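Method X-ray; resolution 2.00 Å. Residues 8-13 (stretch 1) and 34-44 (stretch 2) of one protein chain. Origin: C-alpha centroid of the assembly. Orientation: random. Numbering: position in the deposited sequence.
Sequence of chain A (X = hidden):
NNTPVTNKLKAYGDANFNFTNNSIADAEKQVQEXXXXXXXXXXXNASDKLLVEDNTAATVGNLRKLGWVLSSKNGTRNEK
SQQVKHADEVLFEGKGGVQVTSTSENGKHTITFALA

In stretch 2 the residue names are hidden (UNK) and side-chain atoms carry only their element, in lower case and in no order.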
ATOM      1  N   LYS A   8       6.693  -2.260 -20.641  1.00 41.50           N
ATOM      2  CA  LYS A   8       7.726  -3.291 -20.529  1.00 36.71           C
ATOM      3  C   LYS A   8       8.096  -3.639 -19.088  1.00 35.97           C
ATOM      4  O   LYS A   8       9.024  -4.401 -18.858  1.00 45.18           O
ATOM      5  CB  LYS A   8       8.988  -2.863 -21.293  1.00 36.83           C
ATOM      6  CG  LYS A   8       8.980  -3.152 -22.786  1.00 49.36           C
ATOM      7  CD  LYS A   8      10.224  -2.544 -23.443  1.00 63.85           C
ATOM      8  CE  LYS A   8      10.403  -2.996 -24.889  1.00 78.38           C
ATOM      9  NZ  LYS A   8      11.743  -2.608 -25.444  1.00 80.03           N
ATOM     10  N   LEU A   9       7.367  -3.091 -18.119  1.00 29.92           N
ATOM     11  CA  LEU A   9       7.601  -3.404 -16.709  1.00 22.52           C
ATOM     12  C   LEU A   9       7.533  -4.896 -16.399  1.00 29.19           C
ATOM     13  O   LEU A   9       6.599  -5.594 -16.817  1.00 29.79           O
ATOM     14  CB  LEU A   9       6.586  -2.681 -15.810  1.00 22.11           C
ATOM     15  CG  LEU A   9       6.653  -1.155 -15.776  1.00 22.37           C
ATOM     16  CD1 LEU A   9       5.434  -0.577 -15.019  1.00 23.20           C
ATOM     17  CD2 LEU A   9       7.982  -0.684 -15.168  1.00 27.64           C
ATOM     18  N   LYS A  10       8.504  -5.363 -15.622  1.00 28.89           N
ATOM     19  CA  LYS A  10       8.534  -6.759 -15.185  1.00 29.00           C
ATOM     20  C   LYS A  10       8.192  -6.827 -13.710  1.00 28.98           C
ATOM     21  O   LYS A  10       8.108  -5.806 -13.029  1.00 29.92           O
ATOM     22  CB  LYS A  10       9.919  -7.369 -15.398  1.00 34.32           C
ATOM     23  CG  LYS A  10      10.522  -7.133 -16.776  1.00 40.54           C
ATOM     24  CD  LYS A  10      11.952  -7.666 -16.848  1.00 57.79           C
ATOM     25  CE  LYS A  10      12.603  -7.339 -18.191  1.00 68.03           C
ATOM     26  NZ  LYS A  10      11.884  -7.985 -19.332  1.00 74.84           N
ATOM     27  N   ALA A  11       7.998  -8.044 -13.229  1.00 26.96           N
ATOM     28  CA  ALA A  11       7.803  -8.287 -11.819  1.00 29.03           C
ATOM     29  C   ALA A  11       9.110  -8.795 -11.240  1.00 29.19           C
ATOM     30  O   ALA A  11       9.934  -9.373 -11.944  1.00 27.31           O
ATOM     31  CB  ALA A  11       6.709  -9.325 -11.626  1.00 32.30           C
ATOM     32  N   TYR A  12       9.304  -8.591  -9.951  1.00 22.57           N
ATOM     33  CA  TYR A  12      10.400  -9.255  -9.290  1.00 26.28           C
ATOM     34  C   TYR A  12      10.223 -10.766  -9.441  1.00 24.98           C
ATOM     35  O   TYR A  12       9.094 -11.270  -9.416  1.00 25.92           O
ATOM     36  CB  TYR A  12      10.435  -8.880  -7.830  1.00 25.24           C
ATOM     37  CG  TYR A  12      10.919  -7.476  -7.621  1.00 28.41           C
ATOM     38  CD1 TYR A  12      12.230  -7.129  -7.902  1.00 20.10           C
ATOM     39  CD2 TYR A  12      10.055  -6.483  -7.167  1.00 32.84           C
ATOM     40  CE1 TYR A  12      12.676  -5.830  -7.722  1.00 33.79           C
ATOM     41  CE2 TYR A  12      10.491  -5.193  -6.979  1.00 31.84           C
ATOM     42  CZ  TYR A  12      11.796  -4.868  -7.250  1.00 35.01           C
ATOM     43  OH  TYR A  12      12.228  -3.567  -7.058  1.00 34.25           O
ATOM     44  N   GLY A  13      11.339 -11.468  -9.619  1.00 23.58           N
ATOM     45  CA  GLY A  13      11.340 -12.920  -9.813  1.00 22.26           C
ATOM     46  C   GLY A  13      11.412 -13.312 -11.271  1.00 35.64           C
ATOM     47  O   GLY A  13      11.635 -14.480 -11.588  1.00 37.22           O
ATOM     48  N   UNK A  34       9.327 -13.469  -1.199  1.00 30.95           N
ATOM     49  CA  UNK A  34       8.427 -12.456  -0.637  1.00 27.20           C
ATOM     50  C   UNK A  34       8.031 -11.373  -1.646  1.00 31.38           C
ATOM     51  O   UNK A  34       6.912 -10.848  -1.610  1.00 31.13           O
ATOM     52  c   UNK A  34       9.064 -11.829   0.591  1.00 30.23           C
ATOM     53  N   UNK A  35       8.952 -11.035  -2.546  1.00 30.84           N
ATOM     54  CA  UNK A  35       8.707  -9.981  -3.522  1.00 21.53           C
ATOM     55  C   UNK A  35       8.200 -10.524  -4.835  1.00 28.95           C
ATOM     56  O   UNK A  35       7.840  -9.758  -5.734  1.00 24.09           O
ATOM     57  c   UNK A  35      10.089  -6.913  -2.633  1.00 28.45           C
ATOM     58  c   UNK A  35      10.430  -6.121  -1.550  1.00 36.89           C
ATOM     59  o   UNK A  35      11.380  -5.948   0.654  1.00 45.63           O
ATOM     60  c   UNK A  35      10.351  -8.282  -2.619  1.00 23.53           C
ATOM     61  c   UNK A  35      11.026  -6.704  -0.442  1.00 40.96           C
ATOM     62  c   UNK A  35       9.974  -9.158  -3.780  1.00 24.56           C
ATOM     63  c   UNK A  35      11.271  -8.054  -0.408  1.00 25.43           C
ATOM     64  c   UNK A  35      10.943  -8.829  -1.493  1.00 25.87           C
ATOM     65  N   UNK A  36       8.181 -11.850  -4.958  1.00 28.19           N
ATOM     66  CA  UNK A  36       7.896 -12.444  -6.253  1.00 20.60           C
ATOM     67  C   UNK A  36       6.541 -12.011  -6.778  1.00 23.73           C
ATOM     68  O   UNK A  36       5.524 -12.210  -6.113  1.00 23.73           O
ATOM     69  c   UNK A  36       7.715 -16.198  -7.405  1.00 39.05           C
ATOM     70  c   UNK A  36       7.323 -16.848  -8.735  1.00 50.92           C
ATOM     71  c   UNK A  36       7.659 -14.648  -7.507  1.00 26.45           C
ATOM     72  n   UNK A  36       6.812 -18.255  -8.572  1.00 56.43           N
ATOM     73  c   UNK A  36       7.931 -13.989  -6.170  1.00 23.04           C
ATOM     74  N   UNK A  37       6.513 -11.454  -7.982  1.00 24.00           N
ATOM     75  CA  UNK A  37       5.254 -11.036  -8.574  1.00 28.78           C
ATOM     76  C   UNK A  37       4.882  -9.579  -8.305  1.00 26.50           C
ATOM     77  O   UNK A  37       3.943  -9.062  -8.898  1.00 27.79           O
ATOM     78  N   UNK A  38       5.595  -8.905  -7.411  1.00 29.40           N
ATOM     79  CA  UNK A  38       5.358  -7.468  -7.249  1.00 25.45           C
ATOM     80  C   UNK A  38       6.013  -6.749  -8.419  1.00 28.62           C
ATOM     81  O   UNK A  38       7.021  -7.213  -8.944  1.00 23.54           O
ATOM     82  c   UNK A  38       3.824  -7.289  -4.640  1.00 30.83           C
ATOM     83  c   UNK A  38       5.926  -6.942  -5.922  1.00 27.31           C
ATOM     84  c   UNK A  38       5.327  -7.483  -4.624  1.00 30.81           C
ATOM     85  c   UNK A  38       5.953  -6.803  -3.385  1.00 20.16           C
ATOM     86  N   UNK A  39       5.449  -5.610  -8.807  1.00 25.44           N
ATOM     87  CA  UNK A  39       5.948  -4.842  -9.933  1.00 23.28           C
ATOM     88  C   UNK A  39       7.368  -4.381  -9.653  1.00 27.18           C
ATOM     89  O   UNK A  39       7.690  -3.920  -8.554  1.00 28.63           O
ATOM     90  c   UNK A  39       5.035  -2.999 -11.587  1.00 31.40           C
ATOM     91  c   UNK A  39       4.054  -1.816 -11.625  1.00 35.00           C
ATOM     92  c   UNK A  39       5.041  -3.629 -10.189  1.00 21.30           C
ATOM     93  c   UNK A  39       4.663  -4.051 -12.635  1.00 27.20           C
ATOM     94  N   UNK A  40       8.227  -4.522 -10.647  1.00 20.55           N
ATOM     95  CA  UNK A  40       9.567  -3.995 -10.537  1.00 25.73           C
ATOM     96  C   UNK A  40       9.620  -2.603 -11.174  1.00 30.06           C
ATOM     97  O   UNK A  40       9.789  -2.466 -12.373  1.00 27.12           O
ATOM     98  n   UNK A  40      12.998  -5.189 -11.420  1.00 39.46           N
ATOM     99  o   UNK A  40      12.196  -3.303 -10.483  1.00 33.09           O
ATOM    100  c   UNK A  40      12.004  -4.404 -11.006  1.00 40.68           C
ATOM    101  c   UNK A  40      10.593  -4.919 -11.190  1.00 28.48           C
ATOM    102  N   UNK A  41       9.449  -1.572 -10.363  1.00 27.67           N
ATOM    103  CA  UNK A  41       9.370  -0.224 -10.899  1.00 35.59           C
ATOM    104  C   UNK A  41      10.745   0.376 -11.168  1.00 41.02           C
ATOM    105  O   UNK A  41      10.876   1.317 -11.950  1.00 46.55           O
ATOM    106  c   UNK A  41       6.526   0.814 -11.439  1.00 29.97           C
ATOM    107  c   UNK A  41       7.039   0.490 -10.041  1.00 34.27           C
ATOM    108  c   UNK A  41       6.339   1.361  -9.003  1.00 34.37           C
ATOM    109  c   UNK A  41       8.553   0.676  -9.960  1.00 35.73           C
ATOM    110  N   UNK A  42      11.775  -0.181 -10.546  1.00 39.89           N
ATOM    111  CA  UNK A  42      13.084   0.465 -10.556  1.00 38.85           C
ATOM    112  C   UNK A  42      14.144  -0.231 -11.407  1.00 40.80           C
ATOM    113  O   UNK A  42      15.342  -0.096 -11.141  1.00 44.13           O
ATOM    114  n   UNK A  42      14.362   2.824  -9.715  1.00 55.13           N
ATOM    115  c   UNK A  42      14.580   1.743  -8.975  1.00 58.19           C
ATOM    116  o   UNK A  42      15.544   1.642  -8.215  1.00 70.75           O
ATOM    117  c   UNK A  42      13.585   0.614  -9.123  1.00 36.16           C
ATOM    118  N   UNK A  43      13.712  -0.956 -12.437  1.00 34.31           N
ATOM    119  CA  UNK A  43      14.647  -1.695 -13.293  1.00 38.04           C
ATOM    120  C   UNK A  43      15.419  -0.786 -14.263  1.00 42.34           C
ATOM    121  O   UNK A  43      14.839   0.047 -14.966  1.00 39.23           O
ATOM    122  c   UNK A  43      14.123  -5.118 -15.169  1.00 64.99           C
ATOM    123  o   UNK A  43      14.773  -6.135 -15.505  1.00 74.99           O
ATOM    124  c   UNK A  43      14.870  -3.928 -14.555  1.00 50.51           C
ATOM    125  o   UNK A  43      12.885  -5.036 -15.321  1.00 63.10           O
ATOM    126  c   UNK A  43      13.932  -2.817 -14.054  1.00 39.93           C
ATOM    127  N   UNK A  44      16.732  -0.976 -14.305  1.00 43.25           N
ATOM    128  CA  UNK A  44      17.623  -0.108 -15.082  1.00 46.44           C
ATOM    129  C   UNK A  44      18.267  -0.837 -16.249  1.00 49.34           C
ATOM    130  O   UNK A  44      18.267  -2.076 -16.298  1.00 48.77           O
ATOM    131  n   UNK A  44      17.377   3.449 -11.450  1.00 60.18           N
ATOM    132  c   UNK A  44      18.831   3.198 -11.544  1.00 67.12           C
ATOM    133  c   UNK A  44      18.703   0.464 -14.167  1.00 43.52           C
ATOM    134  c   UNK A  44      18.182   1.562 -13.277  1.00 52.28           C
ATOM    135  c   UNK A  44      19.096   1.814 -12.106  1.00 63.97           C
TER
HETATM  136  O   HOH W   1      10.495  -3.773 -14.627  1.00 34.97           O
HETATM  137  O   HOH W   2      12.508  -8.217 -12.155  1.00 31.87           O
HETATM  138  O   HOH W   3      10.129  -1.441  -7.389  1.00 22.73           O

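Position 34 carries a single side-chain carbon, CB, and lies out of reach of stretch 1; one carbon defines Ala34.

Position 35 has one carbon leading to a six-carbon ring that bears an oxygen. Its CB lies 4.1 Å from CB of Tyr12, and its backbone O is 3.4 Å from that same Tyr12 CB. This is Tyr35, whose hydroxyl is hydrogen-bonded elsewhere in the structure.

Position 36 shows four carbons in a row ending in nitrogen, an extended chain whose CA-to-CB bond points away from stretch 1. The backbone makes the closer approach, with CA 3.6 Å from Tyr12 O in a CA-H...O contact. The residue is Lys36.

Position 37 has no side-chain atoms. Its phi/psi of 93/-11° would jam a CB against the carbonyl O of position 36, so the backbone itself calls for glycine. N donates to Tyr12 O at 3.0 Å and 173°, nearly linear, and CA packs 3.8 Å from CB of Ala11. This is Gly37.

Position 38 holds four carbons forked at the second, with chi1 at -64°. Its CB lies 4.3 Å from CD2 of Tyr12, and its O accepts from Tyr12 N at 2.9 Å and also lies 3.2 Å from Ala11 CA. The fork, one carbon beyond CB, identifies Leu38. Its N donates to Tyr35 O at 2.9 Å, closing a type II turn in which Gly37 takes the third place.

Position 39 repeats the four forked carbons. CA-to-CB points away from stretch 1, yet the end of the side chain comes nearer, one terminal carbon reaching 3.9 Å from CD1 of Leu9. It is Leu39, the approaching atom being CD2.

Position 40 has two carbons, the second carrying one oxygen and one nitrogen. CB sits 4.0 Å from the centroid of the Tyr12 ring, only 6° off its normal, a CH-pi contact over the face. Backbone N donates to Lys10 O at 2.7 Å. The amide makes this Asn40, whose OD1 accepts from N of position 42 at 3.2 Å.

Position 41 again has four carbons forked at the second, with a terminal carbon 4.0 Å from Leu9 CD1, which thus touches two forked side chains. This is Leu41, and the atom is CD2.

Position 42 carries two carbons, the second with one oxygen and one nitrogen, and makes no close contact with stretch 1: Asn42.

Position 43 has three carbons, the third bearing two oxygens; one carboxylate oxygen lies 3.2 Å from CD of Lys10. This is Glu43, the oxygen being OE1.

Position 44, four carbons in a row ending in nitrogen, is Lys44, out of reach.

The contact works through a single backbone bridge, Ala11 with Leu39 (CA to CA 4.3 Å), flanked by Asn40 N to Lys10 O and Tyr12 N to Leu38 O, with Gly37 N to Tyr12 O beyond; these three hydrogen bonds fix the register. Tyr12 packs beside it, its ring covered on one face by Asn40. Water 1 extends the join, accepting from Lys10 N (2.7 Å) while donating to Asn40 O (2.7 Å) and Glu43 OE1 (2.8 Å). Together the stretches bury 643 Å².

Stretch 2, residues 34-44: AYKGLLNLNEK
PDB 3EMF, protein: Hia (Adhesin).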